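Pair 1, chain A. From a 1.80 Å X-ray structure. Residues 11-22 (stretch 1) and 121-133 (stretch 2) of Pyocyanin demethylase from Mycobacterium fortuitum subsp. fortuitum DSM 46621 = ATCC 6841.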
# COMPACT_ATOMS: atom_id res chain seq x y z
N GLU A 11 9.52 0.69 -26.89
CA GLU A 11 8.24 0.29 -27.46
C GLU A 11 7.35 -0.35 -26.38
O GLU A 11 7.80 -1.25 -25.67
CB GLU A 11 8.44 -0.69 -28.62
N PRO A 12 6.11 0.12 -26.23
CA PRO A 12 5.26 -0.43 -25.17
C PRO A 12 4.85 -1.87 -25.43
O PRO A 12 4.61 -2.28 -26.56
CB PRO A 12 4.04 0.50 -25.17
CG PRO A 12 4.46 1.71 -25.94
CD PRO A 12 5.46 1.24 -26.93
N VAL A 13 4.73 -2.63 -24.34
CA VAL A 13 4.36 -4.04 -24.37
C VAL A 13 2.95 -4.20 -23.82
O VAL A 13 2.63 -3.64 -22.77
CB VAL A 13 5.34 -4.91 -23.56
CG1 VAL A 13 4.83 -6.36 -23.49
CG2 VAL A 13 6.71 -4.85 -24.16
N THR A 14 2.11 -4.96 -24.52
CA THR A 14 0.78 -5.24 -24.00
C THR A 14 0.68 -6.70 -23.59
O THR A 14 1.45 -7.55 -24.02
CB THR A 14 -0.33 -4.94 -25.01
OG1 THR A 14 -0.45 -6.03 -25.93
CG2 THR A 14 -0.05 -3.67 -25.75
N MET A 15 -0.29 -6.99 -22.73
CA MET A 15 -0.53 -8.33 -22.23
C MET A 15 -2.01 -8.41 -21.87
O MET A 15 -2.56 -7.44 -21.34
CB MET A 15 0.35 -8.58 -21.01
CG MET A 15 0.85 -9.95 -20.77
SD MET A 15 1.76 -9.91 -19.20
CE MET A 15 3.09 -8.78 -19.50
N THR A 16 -2.65 -9.53 -22.22
CA THR A 16 -4.06 -9.80 -21.91
C THR A 16 -4.13 -11.01 -20.99
O THR A 16 -3.85 -12.13 -21.42
CB THR A 16 -4.86 -10.07 -23.18
OG1 THR A 16 -4.67 -9.01 -24.13
CG2 THR A 16 -6.32 -10.22 -22.85
N LEU A 17 -4.55 -10.80 -19.75
CA LEU A 17 -4.60 -11.87 -18.76
C LEU A 17 -6.03 -12.19 -18.37
O LEU A 17 -6.81 -11.29 -18.05
CB LEU A 17 -3.80 -11.49 -17.51
CG LEU A 17 -2.37 -11.09 -17.78
CD1 LEU A 17 -1.76 -10.61 -16.50
CD2 LEU A 17 -1.55 -12.23 -18.37
N ASP A 18 -6.37 -13.48 -18.39
CA ASP A 18 -7.63 -13.95 -17.86
C ASP A 18 -7.50 -14.15 -16.36
O ASP A 18 -6.50 -14.68 -15.87
CB ASP A 18 -8.05 -15.25 -18.55
CG ASP A 18 -8.17 -15.07 -20.07
OD1 ASP A 18 -8.61 -13.97 -20.49
OD2 ASP A 18 -7.76 -15.98 -20.82
N VAL A 19 -8.51 -13.69 -15.63
CA VAL A 19 -8.45 -13.57 -14.18
C VAL A 19 -9.57 -14.39 -13.57
O VAL A 19 -10.74 -14.25 -13.96
CB VAL A 19 -8.54 -12.09 -13.75
CG1 VAL A 19 -8.35 -11.94 -12.26
CG2 VAL A 19 -7.47 -11.27 -14.47
N LYS A 20 -9.21 -15.31 -12.68
CA LYS A 20 -10.18 -16.10 -11.93
C LYS A 20 -10.01 -15.79 -10.45
O LYS A 20 -8.94 -16.02 -9.90
CB LYS A 20 -9.97 -17.59 -12.20
N ASN A 21 -11.05 -15.24 -9.81
CA ASN A 21 -10.97 -15.01 -8.37
C ASN A 21 -10.67 -16.32 -7.66
O ASN A 21 -11.34 -17.32 -7.88
CB ASN A 21 -12.27 -14.41 -7.83
CG ASN A 21 -12.65 -13.10 -8.48
OD1 ASN A 21 -13.83 -12.81 -8.65
ND2 ASN A 21 -11.65 -12.29 -8.83
N ASP A 22 -9.69 -16.28 -6.75
CA ASP A 22 -9.25 -17.48 -6.03
C ASP A 22 -9.82 -17.46 -4.61
O ASP A 22 -10.71 -18.26 -4.30
CB ASP A 22 -7.72 -17.54 -6.00
CG ASP A 22 -7.18 -18.83 -5.47
OD1 ASP A 22 -7.94 -19.62 -4.86
OD2 ASP A 22 -5.97 -19.08 -5.67
N VAL A 121 -14.96 -7.24 -13.93
CA VAL A 121 -14.62 -7.61 -12.57
C VAL A 121 -15.81 -8.33 -11.95
O VAL A 121 -16.97 -7.94 -12.17
CB VAL A 121 -14.21 -6.36 -11.76
CG1 VAL A 121 -15.42 -5.46 -11.48
CG2 VAL A 121 -13.48 -6.76 -10.48
N ALA A 122 -15.53 -9.40 -11.22
CA ALA A 122 -16.57 -10.20 -10.58
C ALA A 122 -17.50 -10.85 -11.60
O ALA A 122 -18.69 -11.05 -11.34
CB ALA A 122 -17.37 -9.37 -9.58
N THR A 123 -16.97 -11.18 -12.77
CA THR A 123 -17.65 -12.02 -13.75
C THR A 123 -16.69 -13.14 -14.13
O THR A 123 -15.49 -13.07 -13.84
CB THR A 123 -18.05 -11.25 -15.02
OG1 THR A 123 -16.88 -10.98 -15.83
CG2 THR A 123 -18.73 -9.94 -14.67
N PRO A 124 -17.20 -14.21 -14.75
CA PRO A 124 -16.30 -15.27 -15.22
C PRO A 124 -15.34 -14.83 -16.31
O PRO A 124 -14.36 -15.54 -16.58
CB PRO A 124 -17.26 -16.36 -15.73
CG PRO A 124 -18.58 -15.67 -15.91
CD PRO A 124 -18.62 -14.58 -14.89
N ASP A 125 -15.57 -13.67 -16.94
CA ASP A 125 -14.75 -13.21 -18.06
C ASP A 125 -13.85 -12.05 -17.65
O ASP A 125 -13.45 -11.24 -18.49
CB ASP A 125 -15.64 -12.82 -19.24
CG ASP A 125 -16.46 -13.97 -19.76
OD1 ASP A 125 -16.02 -15.13 -19.58
OD2 ASP A 125 -17.54 -13.73 -20.33
N GLU A 126 -13.50 -11.98 -16.37
CA GLU A 126 -12.65 -10.90 -15.90
C GLU A 126 -11.31 -10.96 -16.61
O GLU A 126 -10.73 -12.04 -16.77
CB GLU A 126 -12.45 -10.99 -14.39
CG GLU A 126 -11.63 -9.82 -13.86
CD GLU A 126 -11.52 -9.81 -12.36
OE1 GLU A 126 -12.36 -10.43 -11.67
OE2 GLU A 126 -10.58 -9.15 -11.86
N LYS A 127 -10.81 -9.80 -17.01
CA LYS A 127 -9.52 -9.70 -17.68
C LYS A 127 -8.77 -8.48 -17.19
O LYS A 127 -9.38 -7.50 -16.74
CB LYS A 127 -9.69 -9.59 -19.20
CG LYS A 127 -10.30 -10.80 -19.87
CD LYS A 127 -10.31 -10.63 -21.39
CE LYS A 127 -10.90 -11.83 -22.11
NZ LYS A 127 -12.34 -12.04 -21.80
N TYR A 128 -7.45 -8.58 -17.25
CA TYR A 128 -6.55 -7.44 -17.11
C TYR A 128 -5.93 -7.19 -18.46
O TYR A 128 -5.36 -8.12 -19.07
CB TYR A 128 -5.42 -7.69 -16.12
CG TYR A 128 -5.78 -8.04 -14.72
CD1 TYR A 128 -6.98 -7.63 -14.17
CD2 TYR A 128 -4.89 -8.77 -13.93
CE1 TYR A 128 -7.31 -7.96 -12.85
CE2 TYR A 128 -5.21 -9.09 -12.60
CZ TYR A 128 -6.41 -8.68 -12.07
OH TYR A 128 -6.73 -8.99 -10.76
N GLU A 129 -5.97 -5.94 -18.91
CA GLU A 129 -5.29 -5.55 -20.14
C GLU A 129 -4.18 -4.57 -19.76
O GLU A 129 -4.44 -3.50 -19.21
CB GLU A 129 -6.27 -4.94 -21.15
CG GLU A 129 -5.63 -4.57 -22.47
CD GLU A 129 -5.03 -5.78 -23.22
OE1 GLU A 129 -5.64 -6.88 -23.16
OE2 GLU A 129 -3.96 -5.64 -23.86
N LEU A 130 -2.95 -4.98 -20.00
CA LEU A 130 -1.78 -4.23 -19.57
C LEU A 130 -1.14 -3.51 -20.74
O LEU A 130 -1.07 -4.06 -21.85
CB LEU A 130 -0.75 -5.15 -18.93
CG LEU A 130 -1.07 -5.60 -17.51
CD1 LEU A 130 -2.16 -6.67 -17.53
CD2 LEU A 130 0.15 -6.09 -16.83
N LYS A 131 -0.70 -2.27 -20.50
CA LYS A 131 0.21 -1.55 -21.38
C LYS A 131 1.39 -1.13 -20.52
O LYS A 131 1.25 -0.27 -19.63
CB LYS A 131 -0.45 -0.34 -22.02
CG LYS A 131 0.50 0.38 -23.00
CD LYS A 131 -0.07 1.67 -23.56
CE LYS A 131 1.01 2.46 -24.29
NZ LYS A 131 0.61 3.86 -24.64
N LEU A 132 2.55 -1.73 -20.75
CA LEU A 132 3.74 -1.49 -19.95
C LEU A 132 4.75 -0.71 -20.79
O LEU A 132 5.01 -1.08 -21.94
CB LEU A 132 4.40 -2.79 -19.50
CG LEU A 132 3.64 -3.58 -18.43
CD1 LEU A 132 3.03 -4.79 -19.11
CD2 LEU A 132 4.48 -3.94 -17.24
N THR A 133 5.32 0.33 -20.21
CA THR A 133 6.29 1.18 -20.88
C THR A 133 7.64 1.11 -20.17
O THR A 133 7.71 0.73 -18.99
CB THR A 133 5.80 2.63 -20.97
OG1 THR A 133 5.37 3.09 -19.67
CG2 THR A 133 4.63 2.72 -21.95
O HOH W 1 -2.48 -7.44 -24.92

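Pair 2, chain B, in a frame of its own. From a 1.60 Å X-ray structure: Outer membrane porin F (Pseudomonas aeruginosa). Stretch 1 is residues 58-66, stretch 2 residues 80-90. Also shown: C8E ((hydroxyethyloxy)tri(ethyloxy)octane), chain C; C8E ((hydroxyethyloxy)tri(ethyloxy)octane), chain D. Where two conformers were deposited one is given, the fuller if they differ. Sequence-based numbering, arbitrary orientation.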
# COMPACT_ATOMS: atom_id res chain seq x y z
N LEU B 58 1.19 7.01 -9.27
CA LEU B 58 -0.07 7.09 -8.58
C LEU B 58 -0.59 5.65 -8.47
O LEU B 58 -0.55 4.90 -9.44
CB LEU B 58 -1.06 7.93 -9.40
CG LEU B 58 -0.69 9.38 -9.59
CD1 LEU B 58 -1.89 10.13 -10.16
CD2 LEU B 58 -0.23 9.98 -8.27
N ALA B 59 -1.04 5.23 -7.28
CA ALA B 59 -1.50 3.84 -7.11
C ALA B 59 -2.78 3.82 -6.32
O ALA B 59 -2.96 4.53 -5.30
CB ALA B 59 -0.42 3.00 -6.38
N LEU B 60 -3.67 2.97 -6.78
CA LEU B 60 -4.91 2.62 -6.14
C LEU B 60 -4.76 1.19 -5.59
O LEU B 60 -4.40 0.22 -6.30
CB LEU B 60 -6.03 2.67 -7.25
CG LEU B 60 -7.41 2.25 -6.77
CD1 LEU B 60 -7.97 3.23 -5.76
CD2 LEU B 60 -8.35 2.16 -8.03
N SER B 61 -5.03 1.03 -4.30
CA SER B 61 -4.87 -0.23 -3.60
C SER B 61 -6.14 -0.64 -2.93
O SER B 61 -6.95 0.20 -2.46
CB SER B 61 -3.81 -0.04 -2.46
OG SER B 61 -2.62 0.28 -3.04
N TYR B 62 -6.34 -1.95 -2.80
CA TYR B 62 -7.41 -2.48 -2.02
C TYR B 62 -6.93 -3.66 -1.22
O TYR B 62 -6.28 -4.52 -1.76
CB TYR B 62 -8.57 -2.96 -2.92
CG TYR B 62 -9.70 -3.59 -2.12
CD1 TYR B 62 -10.56 -2.79 -1.38
CD2 TYR B 62 -9.91 -4.97 -2.10
CE1 TYR B 62 -11.60 -3.33 -0.64
CE2 TYR B 62 -10.91 -5.52 -1.32
CZ TYR B 62 -11.78 -4.70 -0.64
OH TYR B 62 -12.78 -5.23 0.11
N GLY B 63 -7.34 -3.75 0.03
CA GLY B 63 -6.90 -4.83 0.91
C GLY B 63 -7.98 -5.22 1.88
O GLY B 63 -8.89 -4.40 2.18
N GLU B 64 -7.95 -6.47 2.31
CA GLU B 64 -8.86 -7.00 3.31
C GLU B 64 -8.09 -7.39 4.57
O GLU B 64 -7.02 -7.97 4.47
CB GLU B 64 -9.65 -8.21 2.75
CG GLU B 64 -10.67 -7.67 1.72
CD GLU B 64 -11.62 -8.70 1.10
OE1 GLU B 64 -11.45 -9.91 1.39
OE2 GLU B 64 -12.53 -8.27 0.27
N TYR B 65 -8.72 -7.14 5.72
CA TYR B 65 -8.13 -7.47 7.02
C TYR B 65 -8.42 -8.95 7.37
O TYR B 65 -9.55 -9.41 7.18
CB TYR B 65 -8.68 -6.54 8.08
CG TYR B 65 -8.21 -5.14 8.00
CD1 TYR B 65 -6.93 -4.79 8.39
CD2 TYR B 65 -9.06 -4.13 7.57
CE1 TYR B 65 -6.48 -3.47 8.33
CE2 TYR B 65 -8.62 -2.81 7.50
CZ TYR B 65 -7.33 -2.47 7.90
OH TYR B 65 -6.86 -1.15 7.82
N HIS B 66 -7.40 -9.64 7.91
CA HIS B 66 -7.58 -11.01 8.41
C HIS B 66 -6.73 -11.24 9.68
O HIS B 66 -5.79 -10.49 9.95
CB HIS B 66 -7.19 -12.00 7.29
CG HIS B 66 -8.09 -11.95 6.08
ND1 HIS B 66 -9.37 -12.47 6.08
CD2 HIS B 66 -7.90 -11.43 4.84
CE1 HIS B 66 -9.92 -12.29 4.89
NE2 HIS B 66 -9.05 -11.65 4.12
N HIS B 80 -13.81 -7.89 10.56
CA HIS B 80 -13.80 -8.03 9.12
C HIS B 80 -13.64 -6.61 8.62
O HIS B 80 -14.12 -5.66 9.26
CB HIS B 80 -15.14 -8.57 8.63
CG HIS B 80 -15.19 -10.06 8.49
ND1 HIS B 80 -15.56 -10.89 9.53
CD2 HIS B 80 -14.93 -10.87 7.44
CE1 HIS B 80 -15.52 -12.15 9.12
NE2 HIS B 80 -15.15 -12.17 7.86
N GLY B 81 -12.97 -6.45 7.52
CA GLY B 81 -13.05 -5.18 6.86
C GLY B 81 -12.07 -5.01 5.77
O GLY B 81 -11.41 -5.97 5.31
N ASN B 82 -11.96 -3.77 5.33
CA ASN B 82 -11.15 -3.51 4.15
C ASN B 82 -10.64 -2.10 4.15
O ASN B 82 -11.06 -1.26 4.99
CB ASN B 82 -11.92 -3.82 2.88
CG ASN B 82 -13.22 -3.05 2.80
OD1 ASN B 82 -13.21 -1.82 2.76
ND2 ASN B 82 -14.34 -3.75 2.93
N LEU B 83 -9.66 -1.88 3.30
CA LEU B 83 -9.00 -0.60 3.19
C LEU B 83 -8.76 -0.28 1.71
O LEU B 83 -8.10 -1.08 1.01
CB LEU B 83 -7.68 -0.66 3.96
CG LEU B 83 -6.84 0.61 4.06
CD1 LEU B 83 -7.48 1.47 5.11
CD2 LEU B 83 -5.41 0.34 4.50
N THR B 84 -9.22 0.88 1.25
CA THR B 84 -8.99 1.32 -0.11
C THR B 84 -8.12 2.54 -0.06
O THR B 84 -8.44 3.46 0.70
CB THR B 84 -10.30 1.66 -0.75
OG1 THR B 84 -11.22 0.56 -0.56
CG2 THR B 84 -10.07 2.02 -2.21
N SER B 85 -7.08 2.62 -0.88
CA SER B 85 -6.14 3.71 -0.71
C SER B 85 -5.68 4.28 -2.04
O SER B 85 -5.60 3.55 -3.05
CB SER B 85 -4.95 3.15 0.06
OG SER B 85 -4.05 4.14 0.38
N LEU B 86 -5.47 5.57 -2.08
CA LEU B 86 -4.87 6.24 -3.22
C LEU B 86 -3.64 6.92 -2.70
O LEU B 86 -3.71 7.83 -1.81
CB LEU B 86 -5.83 7.30 -3.85
CG LEU B 86 -5.36 7.98 -5.17
CD1 LEU B 86 -5.19 7.01 -6.31
CD2 LEU B 86 -6.38 9.02 -5.61
N ASP B 87 -2.51 6.56 -3.32
CA ASP B 87 -1.20 7.05 -2.84
C ASP B 87 -0.37 7.56 -3.99
O ASP B 87 -0.42 7.06 -5.10
CB ASP B 87 -0.43 5.95 -2.10
CG ASP B 87 -1.16 5.48 -0.85
OD1 ASP B 87 -0.97 6.08 0.24
OD2 ASP B 87 -1.98 4.49 -0.98
N ALA B 88 0.44 8.60 -3.69
CA ALA B 88 1.50 9.04 -4.57
C ALA B 88 2.82 8.56 -4.07
O ALA B 88 3.18 8.80 -2.88
CB ALA B 88 1.50 10.54 -4.60
N ILE B 89 3.61 7.95 -4.96
CA ILE B 89 4.86 7.31 -4.57
C ILE B 89 6.02 7.92 -5.37
O ILE B 89 5.94 8.05 -6.60
CB ILE B 89 4.75 5.81 -4.86
CG1 ILE B 89 3.64 5.21 -4.02
CG2 ILE B 89 6.08 5.16 -4.49
CD1 ILE B 89 2.36 5.10 -4.81
N TYR B 90 7.01 8.44 -4.66
CA TYR B 90 8.18 8.95 -5.28
C TYR B 90 9.29 7.92 -5.18
O TYR B 90 9.67 7.56 -4.05
CB TYR B 90 8.66 10.28 -4.57
CG TYR B 90 9.92 10.79 -5.26
CD1 TYR B 90 9.87 11.43 -6.49
CD2 TYR B 90 11.16 10.50 -4.75
CE1 TYR B 90 10.99 11.84 -7.13
CE2 TYR B 90 12.31 10.88 -5.38
CZ TYR B 90 12.24 11.57 -6.55
OH TYR B 90 13.42 11.90 -7.14
C1 C8E C . -12.31 -1.42 -4.13
C2 C8E C . -11.50 -0.64 -5.13
C3 C8E C . -10.56 -1.51 -5.98
C4 C8E C . -9.23 -0.78 -6.11
C5 C8E C . -8.19 -1.45 -7.00
C6 C8E C . -7.93 -2.92 -6.75
C7 C8E C . -6.63 -3.30 -7.43
C8 C8E C . -6.29 -4.79 -7.39
O9 C8E C . -5.46 -5.09 -8.53
C10 C8E C . -4.39 -6.04 -8.37
C11 C8E C . -4.83 -7.48 -8.61
O12 C8E C . -3.71 -8.39 -8.73
C13 C8E C . -3.15 -8.85 -7.50
C14 C8E C . -4.02 -9.92 -6.85
O15 C8E C . -4.13 -9.66 -5.44
C16 C8E C . -4.64 -10.74 -4.66
C17 C8E C . -3.88 -10.74 -3.36
O18 C8E C . -4.69 -11.22 -2.31
C1 C8E D . -10.08 5.59 -10.31
C2 C8E D . -10.46 6.14 -8.95
C3 C8E D . -11.82 5.63 -8.49
C4 C8E D . -11.71 4.40 -7.59
C5 C8E D . -12.15 4.70 -6.15
C6 C8E D . -11.11 5.52 -5.38
C7 C8E D . -11.64 6.05 -4.05
C8 C8E D . -10.89 5.48 -2.85
O9 C8E D . -9.79 6.33 -2.50
C10 C8E D . -9.45 6.34 -1.10
C11 C8E D . -9.59 7.72 -0.46
O12 C8E D . -10.86 7.88 0.15
C13 C8E D . -10.93 8.84 1.19
C14 C8E D . -12.38 9.04 1.64
O HOH W 2 -2.43 2.84 -2.89
O HOH W 3 -12.02 -8.98 6.38

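Both pairs are two neighbouring antiparallel strands. The angle between N-to-C directions is 167° in pair 1 and 156° in pair 2, and the axes approach to 4.7 and 4.5 Å. Fourteen central residues superpose with an RMSD of 0.5 Å over N, CA and C, so the backbones can be treated as one frame.

The hydrogen-bond ladder follows the same register. A:Val13 N to A:Leu132 O (2.9 Å) and A:Leu132 N to A:Val13 O (2.8 Å) correspond to B:Ala59 N to B:Asp87 O and B:Asp87 N to B:Ala59 O (both 2.9 Å). Two further reciprocal pairs match, A:Met15 with A:Leu130 as B:Ser61 with B:Ser85, and A:Leu17 with A:Tyr128 as B:Gly63 with B:Leu83. Each ladder then has a single bond, A:Val19 N to A:Glu126 O and B:Tyr65 N to B:Gly81 O, both 3.0 Å.

Side chains differ on the face carrying these hydrogen-bonded pairs. At its first rung, A:Val13 and A:Leu132 match B:Ala59 and B:Asp87. In pair 1 this face is apolar: A:Met15 CE lies 4.0 Å from A:Leu132 CD1, and A:Leu17 CD1 lies 4.1 Å from A:Leu130 CD1. The matching face of pair 2 is largely polar. B:Ser85 OG donates to B:Asp87 OD2 at 2.5 Å, within one strand, while water 2 lies 2.6 Å from both B:Ser61 OG and B:Asp87 OD2, connecting the strands by hydrogen bonds.

At the next rung, A:Leu17 matches B:Gly63, which has no side chain, and A:Tyr128 matches B:Leu83. The aromatic ring therefore changes strand and position: pair 2 places one at B:Tyr65, the match of A:Val19. Both of these residues point toward the opposing strand. A:Val19 CG2 sits 3.4 Å from the centroid of the A:Tyr128 ring and 1° off its normal, a CH-pi contact over the face. In pair 2 the tyrosine reaches the leucine, with B:Tyr65 CE2 4.2 Å from B:Leu83 CB. Its ring edge also meets B:Gly81, whose backbone angles by themselves call for glycine; the matched A:Glu126 instead carries a side chain, and A:Val19 CG1 approaches its OE2 to 3.6 Å.

The other face changes too. A:Thr16 OG1 donates to A:Glu129 OE1 at 2.5 Å, whereas at the matched positions B:Tyr62 CD1 lies 3.5 Å from B:Thr84 OG1, at the ring edge. Detergent covers part of this face in pair 2: C8E (chain C) C4 is 3.6 Å from B:Leu60 CG.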